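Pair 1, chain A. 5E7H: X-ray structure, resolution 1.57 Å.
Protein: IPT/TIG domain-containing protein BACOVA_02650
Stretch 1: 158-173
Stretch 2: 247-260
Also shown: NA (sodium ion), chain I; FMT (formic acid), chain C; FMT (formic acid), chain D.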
# COMPACT_ATOMS: atom_id res chain seq x y z
N ASP A 158 8.15 0.23 16.96
CA ASP A 158 8.59 -1.10 16.51
C ASP A 158 7.45 -2.05 16.17
O ASP A 158 7.66 -3.04 15.45
CB ASP A 158 9.47 -1.78 17.59
CG ASP A 158 10.88 -1.23 17.65
OD1 ASP A 158 11.39 -0.73 16.62
OD2 ASP A 158 11.50 -1.30 18.73
N ASP A 159 6.24 -1.77 16.68
CA ASP A 159 5.08 -2.64 16.43
C ASP A 159 4.17 -2.12 15.30
O ASP A 159 3.08 -2.66 15.10
CB ASP A 159 4.25 -2.79 17.71
CG ASP A 159 4.99 -3.55 18.80
OD1 ASP A 159 6.03 -4.18 18.52
OD2 ASP A 159 4.50 -3.50 19.95
N LEU A 160 4.62 -1.08 14.58
CA LEU A 160 3.84 -0.46 13.51
C LEU A 160 4.56 -0.55 12.16
O LEU A 160 5.79 -0.59 12.11
CB LEU A 160 3.56 1.02 13.85
CG LEU A 160 2.75 1.24 15.13
CD1 LEU A 160 2.68 2.73 15.45
CD2 LEU A 160 1.35 0.67 15.01
N LYS A 161 3.79 -0.51 11.09
CA LYS A 161 4.35 -0.45 9.75
C LYS A 161 3.66 0.59 8.91
O LYS A 161 2.49 0.93 9.13
CB LYS A 161 4.30 -1.83 9.06
CG LYS A 161 2.97 -2.48 8.99
CD LYS A 161 3.10 -3.93 8.51
CE LYS A 161 1.75 -4.56 8.42
NZ LYS A 161 1.83 -5.97 7.92
N LEU A 162 4.41 1.13 7.95
CA LEU A 162 3.88 2.02 6.92
C LEU A 162 3.58 1.17 5.70
O LEU A 162 4.48 0.49 5.20
CB LEU A 162 4.88 3.11 6.57
CG LEU A 162 4.48 4.04 5.44
CD1 LEU A 162 3.33 4.95 5.86
CD2 LEU A 162 5.67 4.86 5.00
N GLN A 163 2.34 1.23 5.24
CA GLN A 163 1.92 0.54 4.01
C GLN A 163 1.47 1.58 3.02
O GLN A 163 0.98 2.65 3.39
CB GLN A 163 0.77 -0.43 4.26
CG GLN A 163 1.07 -1.62 5.08
CD GLN A 163 -0.16 -2.53 5.18
OE1 GLN A 163 -1.31 -2.06 5.13
NE2 GLN A 163 0.09 -3.80 5.33
N PHE A 164 1.54 1.23 1.74
CA PHE A 164 0.99 2.09 0.70
C PHE A 164 0.84 1.24 -0.54
O PHE A 164 1.48 0.20 -0.65
CB PHE A 164 1.86 3.33 0.41
CG PHE A 164 3.32 3.04 0.16
CD1 PHE A 164 4.23 2.96 1.21
CD2 PHE A 164 3.80 2.88 -1.14
CE1 PHE A 164 5.59 2.70 0.98
CE2 PHE A 164 5.15 2.65 -1.37
CZ PHE A 164 6.03 2.54 -0.32
N GLU A 165 0.03 1.71 -1.46
CA GLU A 165 -0.10 1.05 -2.75
C GLU A 165 0.84 1.73 -3.71
O GLU A 165 1.02 2.95 -3.66
CB GLU A 165 -1.53 1.11 -3.25
CG GLU A 165 -2.13 -0.24 -3.59
CD GLU A 165 -2.24 -1.18 -2.40
OE1 GLU A 165 -2.46 -2.38 -2.63
OE2 GLU A 165 -2.16 -0.72 -1.24
N CYS A 166 1.43 0.95 -4.60
CA CYS A 166 2.41 1.45 -5.56
C CYS A 166 2.23 0.76 -6.90
O CYS A 166 1.96 -0.44 -6.96
CB CYS A 166 3.80 1.21 -5.02
SG CYS A 166 5.13 1.93 -6.01
N PHE A 167 2.34 1.53 -7.98
CA PHE A 167 2.33 0.99 -9.33
C PHE A 167 3.62 1.40 -10.02
O PHE A 167 3.90 2.58 -10.12
CB PHE A 167 1.12 1.52 -10.12
CG PHE A 167 1.03 1.02 -11.55
CD1 PHE A 167 1.91 1.50 -12.53
CD2 PHE A 167 0.04 0.14 -11.93
CE1 PHE A 167 1.83 1.04 -13.85
CE2 PHE A 167 -0.05 -0.30 -13.27
CZ PHE A 167 0.84 0.16 -14.21
N VAL A 168 4.39 0.41 -10.46
CA VAL A 168 5.62 0.65 -11.22
C VAL A 168 5.42 0.18 -12.66
O VAL A 168 5.09 -1.00 -12.89
CB VAL A 168 6.82 -0.08 -10.59
CG1 VAL A 168 8.08 0.07 -11.47
CG2 VAL A 168 7.06 0.41 -9.15
N LYS A 169 5.58 1.06 -13.64
CA LYS A 169 5.36 0.68 -15.04
C LYS A 169 6.37 -0.35 -15.52
O LYS A 169 6.00 -1.36 -16.16
CB LYS A 169 5.40 1.91 -15.95
CG LYS A 169 5.12 1.62 -17.44
CD LYS A 169 3.65 1.33 -17.65
CE LYS A 169 3.35 0.98 -19.10
NZ LYS A 169 3.51 2.16 -19.98
N GLU A 170 7.66 -0.07 -15.27
CA GLU A 170 8.77 -0.92 -15.72
C GLU A 170 9.87 -0.85 -14.69
O GLU A 170 10.04 0.19 -14.03
CB GLU A 170 9.35 -0.45 -17.07
CG GLU A 170 8.37 -0.08 -18.16
CD GLU A 170 7.90 -1.27 -18.98
OE1 GLU A 170 8.21 -2.42 -18.61
OE2 GLU A 170 7.22 -1.04 -20.01
N VAL A 171 10.65 -1.92 -14.56
CA VAL A 171 11.77 -1.87 -13.64
C VAL A 171 12.78 -0.86 -14.16
O VAL A 171 12.87 -0.58 -15.37
CB VAL A 171 12.44 -3.24 -13.46
CG1 VAL A 171 11.47 -4.20 -12.75
CG2 VAL A 171 12.90 -3.79 -14.77
N PHE A 172 13.54 -0.32 -13.23
CA PHE A 172 14.55 0.69 -13.52
C PHE A 172 15.80 0.41 -12.72
O PHE A 172 15.78 -0.33 -11.74
CB PHE A 172 13.99 2.10 -13.22
CG PHE A 172 13.31 2.21 -11.88
CD1 PHE A 172 14.04 2.39 -10.72
CD2 PHE A 172 11.92 2.17 -11.79
CE1 PHE A 172 13.40 2.50 -9.49
CE2 PHE A 172 11.29 2.27 -10.59
CZ PHE A 172 12.01 2.44 -9.43
N THR A 173 16.91 0.99 -13.17
CA THR A 173 18.19 0.83 -12.50
C THR A 173 18.81 2.20 -12.27
O THR A 173 19.21 2.89 -13.22
CB THR A 173 19.17 -0.03 -13.33
OG1 THR A 173 18.56 -1.29 -13.62
CG2 THR A 173 20.46 -0.25 -12.55
N THR A 247 14.28 6.65 -17.18
CA THR A 247 12.93 7.15 -17.24
C THR A 247 12.12 6.19 -16.40
O THR A 247 12.26 4.97 -16.52
CB THR A 247 12.45 7.25 -18.70
OG1 THR A 247 13.26 8.23 -19.39
CG2 THR A 247 10.99 7.65 -18.78
N ILE A 248 11.31 6.73 -15.50
CA ILE A 248 10.50 5.88 -14.63
C ILE A 248 9.06 6.37 -14.65
O ILE A 248 8.78 7.48 -15.09
CB ILE A 248 11.05 5.83 -13.18
CG1 ILE A 248 10.75 7.13 -12.41
CG2 ILE A 248 12.57 5.53 -13.20
CD1 ILE A 248 11.17 7.11 -10.93
N GLU A 249 8.15 5.53 -14.19
CA GLU A 249 6.74 5.89 -14.07
C GLU A 249 6.19 5.14 -12.88
O GLU A 249 5.95 3.93 -12.97
CB GLU A 249 5.99 5.58 -15.37
CG GLU A 249 4.55 6.01 -15.33
CD GLU A 249 3.78 5.70 -16.60
OE1 GLU A 249 4.36 5.12 -17.56
OE2 GLU A 249 2.59 6.06 -16.63
N VAL A 250 6.04 5.85 -11.77
CA VAL A 250 5.68 5.23 -10.49
C VAL A 250 4.53 6.01 -9.87
O VAL A 250 4.57 7.24 -9.83
CB VAL A 250 6.87 5.19 -9.52
CG1 VAL A 250 6.51 4.48 -8.22
CG2 VAL A 250 8.07 4.52 -10.19
N TYR A 251 3.51 5.30 -9.40
CA TYR A 251 2.36 5.93 -8.74
C TYR A 251 2.23 5.40 -7.33
O TYR A 251 2.58 4.25 -7.06
CB TYR A 251 1.04 5.68 -9.51
CG TYR A 251 1.13 6.17 -10.94
CD1 TYR A 251 0.91 7.51 -11.25
CD2 TYR A 251 1.53 5.33 -11.97
CE1 TYR A 251 1.05 7.98 -12.54
CE2 TYR A 251 1.67 5.79 -13.26
CZ TYR A 251 1.44 7.12 -13.54
OH TYR A 251 1.58 7.63 -14.81
N PHE A 252 1.72 6.25 -6.44
CA PHE A 252 1.51 5.93 -5.02
C PHE A 252 0.13 6.34 -4.55
O PHE A 252 -0.40 7.36 -4.98
CB PHE A 252 2.51 6.67 -4.11
CG PHE A 252 3.97 6.44 -4.41
CD1 PHE A 252 4.62 7.15 -5.41
CD2 PHE A 252 4.70 5.55 -3.66
CE1 PHE A 252 5.97 6.94 -5.66
CE2 PHE A 252 6.05 5.35 -3.91
CZ PHE A 252 6.67 6.06 -4.91
N ASP A 253 -0.46 5.57 -3.63
CA ASP A 253 -1.72 6.00 -3.00
C ASP A 253 -1.90 5.34 -1.65
O ASP A 253 -1.26 4.34 -1.32
CB ASP A 253 -2.91 5.67 -3.91
CG ASP A 253 -4.10 6.57 -3.70
OD1 ASP A 253 -4.12 7.46 -2.84
OD2 ASP A 253 -5.09 6.37 -4.45
N ASN A 254 -2.80 5.92 -0.86
CA ASN A 254 -3.31 5.31 0.38
C ASN A 254 -2.21 4.92 1.35
O ASN A 254 -2.15 3.81 1.88
CB ASN A 254 -4.20 4.12 0.06
CG ASN A 254 -5.55 4.55 -0.43
OD1 ASN A 254 -6.11 5.55 0.05
ND2 ASN A 254 -6.08 3.83 -1.39
N PHE A 255 -1.34 5.88 1.63
CA PHE A 255 -0.39 5.70 2.71
C PHE A 255 -1.17 5.49 4.00
O PHE A 255 -2.15 6.21 4.26
CB PHE A 255 0.55 6.91 2.85
CG PHE A 255 1.47 7.11 1.68
CD1 PHE A 255 2.74 6.53 1.67
CD2 PHE A 255 1.07 7.87 0.58
CE1 PHE A 255 3.59 6.71 0.58
CE2 PHE A 255 1.92 8.04 -0.52
CZ PHE A 255 3.17 7.45 -0.50
N ARG A 256 -0.73 4.53 4.82
CA ARG A 256 -1.46 4.13 6.01
C ARG A 256 -0.49 3.54 7.02
O ARG A 256 0.52 2.92 6.65
CB ARG A 256 -2.57 3.13 5.64
CG ARG A 256 -2.10 1.89 4.87
CD ARG A 256 -3.26 1.25 4.10
NE ARG A 256 -2.87 0.05 3.35
CZ ARG A 256 -2.61 -0.00 2.05
NH1 ARG A 256 -2.61 1.08 1.28
NH2 ARG A 256 -2.34 -1.19 1.50
N ILE A 257 -0.78 3.75 8.29
CA ILE A 257 0.01 3.20 9.38
C ILE A 257 -0.84 2.18 10.08
O ILE A 257 -1.93 2.49 10.55
CB ILE A 257 0.48 4.29 10.39
CG1 ILE A 257 1.40 5.28 9.69
CG2 ILE A 257 1.16 3.64 11.58
CD1 ILE A 257 1.78 6.48 10.52
N VAL A 258 -0.35 0.93 10.13
CA VAL A 258 -1.10 -0.18 10.71
C VAL A 258 -0.24 -0.98 11.67
O VAL A 258 0.98 -0.85 11.67
CB VAL A 258 -1.66 -1.12 9.61
CG1 VAL A 258 -2.60 -0.38 8.68
CG2 VAL A 258 -0.54 -1.73 8.80
N ARG A 259 -0.88 -1.82 12.48
CA ARG A 259 -0.13 -2.70 13.37
C ARG A 259 0.54 -3.81 12.57
O ARG A 259 -0.01 -4.32 11.59
CB ARG A 259 -1.05 -3.31 14.41
CG ARG A 259 -1.57 -2.32 15.40
CD ARG A 259 -2.63 -2.94 16.28
NE ARG A 259 -2.92 -2.10 17.44
CZ ARG A 259 -3.66 -1.00 17.42
NH1 ARG A 259 -4.22 -0.55 16.29
NH2 ARG A 259 -3.86 -0.33 18.54
N LYS A 260 1.74 -4.19 12.99
CA LYS A 260 2.39 -5.37 12.45
C LYS A 260 1.61 -6.61 12.85
O LYS A 260 0.95 -6.63 13.89
CB LYS A 260 3.82 -5.48 12.97
CG LYS A 260 4.78 -4.46 12.36
CD LYS A 260 6.20 -4.74 12.84
CE LYS A 260 7.16 -3.70 12.31
NZ LYS A 260 8.55 -3.95 12.81
OXT LYS A 260 1.63 -7.62 12.14
NA NA I . -6.51 8.25 -3.65
C FMT C . 0.28 3.49 -21.19
O1 FMT C . -0.00 2.37 -21.68
O2 FMT C . 0.47 3.58 -19.95
C FMT D . 2.89 0.39 -23.54
O1 FMT D . 2.17 1.22 -22.93
O2 FMT D . 4.13 0.59 -23.63
O HOH W 1 10.81 -2.26 13.80
O HOH W 2 1.89 -5.10 16.10
O HOH W 3 8.63 -0.54 13.13
O HOH W 4 3.21 -7.63 9.82
O HOH W 5 2.95 4.69 -19.72
O HOH W 6 8.92 2.71 -14.55
O HOH W 7 -7.71 6.51 -2.10

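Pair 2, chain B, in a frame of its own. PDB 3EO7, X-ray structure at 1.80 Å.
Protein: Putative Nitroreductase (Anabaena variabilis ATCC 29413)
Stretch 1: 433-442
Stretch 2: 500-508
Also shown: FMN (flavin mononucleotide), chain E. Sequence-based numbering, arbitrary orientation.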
# COMPACT_ATOMS: atom_id res chain seq x y z
N ALA B 433 -13.16 -3.13 -15.97
CA ALA B 433 -11.77 -3.58 -16.12
C ALA B 433 -11.26 -4.05 -14.77
O ALA B 433 -11.68 -3.55 -13.71
CB ALA B 433 -10.89 -2.46 -16.64
N VAL B 434 -10.33 -4.98 -14.82
CA VAL B 434 -9.75 -5.56 -13.61
C VAL B 434 -8.23 -5.55 -13.78
O VAL B 434 -7.71 -6.13 -14.75
CB VAL B 434 -10.28 -6.95 -13.33
CG1 VAL B 434 -9.60 -7.51 -12.03
CG2 VAL B 434 -11.83 -6.96 -13.18
N ILE B 435 -7.54 -4.84 -12.90
CA ILE B 435 -6.09 -4.74 -12.96
C ILE B 435 -5.38 -5.73 -12.03
O ILE B 435 -5.62 -5.76 -10.83
CB ILE B 435 -5.65 -3.29 -12.67
CG1 ILE B 435 -6.29 -2.35 -13.71
CG2 ILE B 435 -4.12 -3.12 -12.68
CD1 ILE B 435 -5.95 -0.91 -13.45
N PHE B 436 -4.50 -6.55 -12.62
CA PHE B 436 -3.73 -7.56 -11.92
C PHE B 436 -2.28 -7.12 -11.79
O PHE B 436 -1.64 -6.83 -12.79
CB PHE B 436 -3.76 -8.89 -12.67
CG PHE B 436 -5.12 -9.52 -12.74
CD1 PHE B 436 -6.06 -9.09 -13.66
CD2 PHE B 436 -5.48 -10.49 -11.83
CE1 PHE B 436 -7.34 -9.63 -13.65
CE2 PHE B 436 -6.74 -11.03 -11.83
CZ PHE B 436 -7.67 -10.60 -12.73
N HIS B 437 -1.79 -7.04 -10.55
CA HIS B 437 -0.40 -6.80 -10.30
C HIS B 437 0.24 -8.15 -10.05
O HIS B 437 -0.26 -8.96 -9.25
CB HIS B 437 -0.23 -5.87 -9.08
CG HIS B 437 -0.65 -4.48 -9.36
ND1 HIS B 437 -1.58 -3.82 -8.59
CD2 HIS B 437 -0.31 -3.63 -10.36
CE1 HIS B 437 -1.76 -2.60 -9.08
NE2 HIS B 437 -1.01 -2.46 -10.16
N THR B 438 1.35 -8.40 -10.73
CA THR B 438 2.02 -9.67 -10.65
C THR B 438 3.52 -9.50 -10.45
O THR B 438 4.07 -8.42 -10.64
CB THR B 438 1.80 -10.48 -11.95
OG1 THR B 438 2.62 -9.94 -12.98
CG2 THR B 438 0.29 -10.51 -12.39
N SER B 439 4.16 -10.59 -10.08
CA SER B 439 5.60 -10.63 -9.94
C SER B 439 6.17 -12.02 -10.10
O SER B 439 5.59 -12.99 -9.63
CB SER B 439 6.02 -10.10 -8.54
OG SER B 439 7.42 -9.94 -8.43
N ASP B 440 7.30 -12.12 -10.78
CA ASP B 440 8.05 -13.34 -10.81
C ASP B 440 8.77 -13.42 -9.47
O ASP B 440 9.77 -12.75 -9.24
CB ASP B 440 9.03 -13.33 -12.00
CG ASP B 440 9.97 -14.52 -12.01
OD1 ASP B 440 10.14 -15.26 -11.00
OD2 ASP B 440 10.58 -14.71 -13.09
N LEU B 441 8.21 -14.21 -8.56
CA LEU B 441 8.75 -14.28 -7.20
C LEU B 441 10.18 -14.79 -7.12
O LEU B 441 10.97 -14.26 -6.33
CB LEU B 441 7.86 -15.16 -6.32
CG LEU B 441 6.46 -14.72 -6.02
CD1 LEU B 441 5.83 -15.79 -5.06
CD2 LEU B 441 6.42 -13.30 -5.42
N LYS B 442 10.53 -15.80 -7.91
CA LYS B 442 11.90 -16.33 -7.89
C LYS B 442 12.90 -15.23 -8.23
O LYS B 442 13.93 -15.07 -7.54
CB LYS B 442 12.03 -17.50 -8.86
CG LYS B 442 13.36 -18.19 -8.81
CD LYS B 442 13.46 -19.22 -9.97
N ALA B 500 3.41 -14.51 -10.60
CA ALA B 500 2.47 -14.79 -9.52
C ALA B 500 1.60 -13.55 -9.34
O ALA B 500 2.12 -12.46 -9.20
CB ALA B 500 3.19 -15.09 -8.24
N VAL B 501 0.29 -13.72 -9.33
CA VAL B 501 -0.62 -12.61 -9.07
C VAL B 501 -0.51 -12.23 -7.59
O VAL B 501 -0.62 -13.10 -6.71
CB VAL B 501 -2.09 -12.96 -9.42
CG1 VAL B 501 -3.02 -11.86 -8.96
CG2 VAL B 501 -2.24 -13.23 -10.94
N ILE B 502 -0.26 -10.94 -7.35
CA ILE B 502 -0.11 -10.34 -6.02
C ILE B 502 -1.37 -9.60 -5.57
O ILE B 502 -1.73 -9.64 -4.41
CB ILE B 502 1.08 -9.31 -6.05
CG1 ILE B 502 2.38 -10.00 -6.48
CG2 ILE B 502 1.26 -8.59 -4.73
CD1 ILE B 502 2.68 -11.18 -5.62
N TYR B 503 -2.03 -8.90 -6.49
CA TYR B 503 -3.17 -8.08 -6.11
C TYR B 503 -4.06 -7.86 -7.31
O TYR B 503 -3.59 -7.93 -8.45
CB TYR B 503 -2.65 -6.76 -5.54
CG TYR B 503 -3.63 -5.84 -4.85
CD1 TYR B 503 -4.67 -6.34 -4.05
CD2 TYR B 503 -3.48 -4.46 -4.93
CE1 TYR B 503 -5.56 -5.51 -3.41
CE2 TYR B 503 -4.36 -3.59 -4.27
CZ TYR B 503 -5.38 -4.13 -3.49
OH TYR B 503 -6.24 -3.35 -2.83
N ILE B 504 -5.33 -7.59 -7.02
CA ILE B 504 -6.36 -7.31 -8.01
C ILE B 504 -7.07 -6.01 -7.62
O ILE B 504 -7.39 -5.79 -6.45
CB ILE B 504 -7.40 -8.45 -8.05
CG1 ILE B 504 -6.71 -9.74 -8.47
CG2 ILE B 504 -8.63 -8.08 -8.90
CD1 ILE B 504 -7.64 -10.98 -8.45
N THR B 505 -7.31 -5.17 -8.61
CA THR B 505 -8.09 -3.94 -8.43
C THR B 505 -9.18 -3.91 -9.51
O THR B 505 -8.87 -3.89 -10.70
CB THR B 505 -7.24 -2.67 -8.49
OG1 THR B 505 -6.22 -2.69 -7.49
CG2 THR B 505 -8.15 -1.39 -8.34
N THR B 506 -10.44 -3.91 -9.07
CA THR B 506 -11.60 -3.86 -9.94
C THR B 506 -11.99 -2.41 -10.14
O THR B 506 -11.82 -1.58 -9.26
CB THR B 506 -12.82 -4.66 -9.39
OG1 THR B 506 -13.26 -4.09 -8.14
CG2 THR B 506 -12.46 -6.18 -9.21
N LEU B 507 -12.50 -2.13 -11.34
CA LEU B 507 -12.94 -0.82 -11.73
C LEU B 507 -14.28 -0.95 -12.46
O LEU B 507 -14.46 -1.82 -13.31
CB LEU B 507 -11.91 -0.20 -12.68
CG LEU B 507 -10.51 0.01 -12.14
CD1 LEU B 507 -9.49 0.23 -13.26
CD2 LEU B 507 -10.57 1.21 -11.14
N GLY B 508 -15.18 -0.03 -12.17
CA GLY B 508 -16.50 -0.06 -12.80
C GLY B 508 -17.26 1.21 -12.56
O GLY B 508 -16.66 2.25 -12.27
N1 FMN E . -13.59 -5.38 -0.75
C2 FMN E . -14.36 -6.42 -1.24
O2 FMN E . -15.58 -6.29 -1.37
N3 FMN E . -13.85 -7.64 -1.58
C4 FMN E . -12.53 -7.94 -1.41
O4 FMN E . -12.09 -8.99 -1.90
C4A FMN E . -11.71 -6.92 -0.93
N5 FMN E . -10.37 -7.17 -0.69
C5A FMN E . -9.53 -6.11 -0.28
C6 FMN E . -8.16 -6.29 -0.14
C7 FMN E . -7.33 -5.26 0.28
C7M FMN E . -5.80 -5.45 0.31
C8 FMN E . -7.87 -4.01 0.57
C8M FMN E . -7.00 -2.80 0.84
C9 FMN E . -9.25 -3.80 0.43
C9A FMN E . -10.08 -4.85 0.00
N10 FMN E . -11.45 -4.65 -0.13
C10 FMN E . -12.25 -5.66 -0.60
C1' FMN E . -12.12 -3.40 0.39
C2' FMN E . -12.27 -3.38 1.90
O2' FMN E . -13.40 -4.19 2.29
C3' FMN E . -12.43 -1.94 2.37
O3' FMN E . -11.22 -1.21 2.15
C4' FMN E . -12.89 -1.80 3.84
O4' FMN E . -14.20 -2.40 4.03
C5' FMN E . -12.92 -0.34 4.24
O5' FMN E . -13.78 0.42 3.43
P FMN E . -13.27 1.66 2.60
O1P FMN E . -12.26 1.16 1.58
O2P FMN E . -14.52 2.22 1.94
O3P FMN E . -12.64 2.67 3.52
O HOH W 8 -4.33 -4.57 -8.36

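Pair 1 and pair 2 share one design: two neighbouring antiparallel strands joined by main-chain hydrogen bonds and interrupted by a beta bulge. Fourteen central residues superpose with an RMSD of 1.0 Å, although the strand directions differ by 163° in pair 1 and 139° in pair 2.

The ladders begin alike. Gln163(A) matches Ile435(B), and Arg256(A) matches Thr505(B). In pair 1, Gln163(A) N donates to Arg256(A) O at 2.9 Å, and in pair 2 Ile435(B) N donates to Thr505(B) O at 2.7 Å; each bond is returned by the partner's N. The register then shifts by one residue. In pair 1 the shift falls between Gln163(A) and Glu165(A), and the next hydrogen-bonded pair is Glu165(A) with Asp253(A). In pair 2 it comes between His437(B) and Thr438(B), and His437(B) O accepts from both Tyr503(B) N (3.3 Å) and Ile502(B) N (2.7 Å). The extra residue is thus absorbed differently: Asn254(A), with phi/psi of 55/51, matches Tyr503(B), which stays extended.

On the face carrying Leu162(A) and Cys166(A), both pairs use mainly apolar groups. Leu162(A) meets Ile257(A) through CD1 and CG1 at 4.3 Å; the matched Val434(B) and Thr506(B) approach through their CG2 atoms at 4.1 Å. Beta-branched Ile257(A), Val434(B) and Thr506(B) suit such pairs because their methyl groups fill space close to the backbone, whereas Leu162(A) reaches its partner with the end of its chain. Val434(B) also reaches diagonally across to the other strand, its CG1 lying 3.3 Å from Ile504(B) CG2.

Phenylalanine occupies the next position in both pairs, Phe164(A) and Phe436(B), where a broad, flat ring can touch several neighbours. Phe164(A) CB lies over the face of the Phe255(A) ring, 4.0 Å from its centroid, while Phe164(A) CE2 lies 3.7 Å from Phe252(A) CD2. In pair 2 the matched partners are aliphatic: Phe436(B) CE2 is 3.5 Å from Ile504(B) CD1, and Phe436(B) CD2 is 4.0 Å from Val501(B) CG1. In place of an aromatic cluster, pair 2 has one ring packed among beta-branched aliphatic chains.

Cys166(A) and Thr438(B) are both compact and contact the matched residues Phe252(A) and Val501(B). The polarizable Cys166(A) SG lies 4.5 Å from the centroid of the Phe252(A) ring, whereas Thr438(B) CG2 rests 4.0 Å from Val501(B) CG2.

The other face shows the greatest chemical contrast. Buried Arg256(A) needs its charge answered, and Glu165(A) does so: Arg256(A) NH2 and NH1 donate to Glu165(A) OE2 at 2.8 and 3.1 Å, forming a salt bridge. Arg256(A) NE adds a bond to Gln163(A) OE1 at 3.2 Å. In pair 2 the matched residues are His437(B), Thr505(B) and Ile435(B). A flat polar ring takes the place of Glu165(A): Tyr503(B) CD2 lies at its edge, 4.2 Å from His437(B) ND1. Ile435(B) CD1 packs against Leu507(B) CD1 at 3.7 Å, where Gln163(A) CD lies 3.7 Å from Val258(A) CG2. The shorter Thr505(B) is hydrogen-bonded through OG1 to water 8 at 2.8 Å, and the same water donates to Ile435(B) O at 3.0 Å.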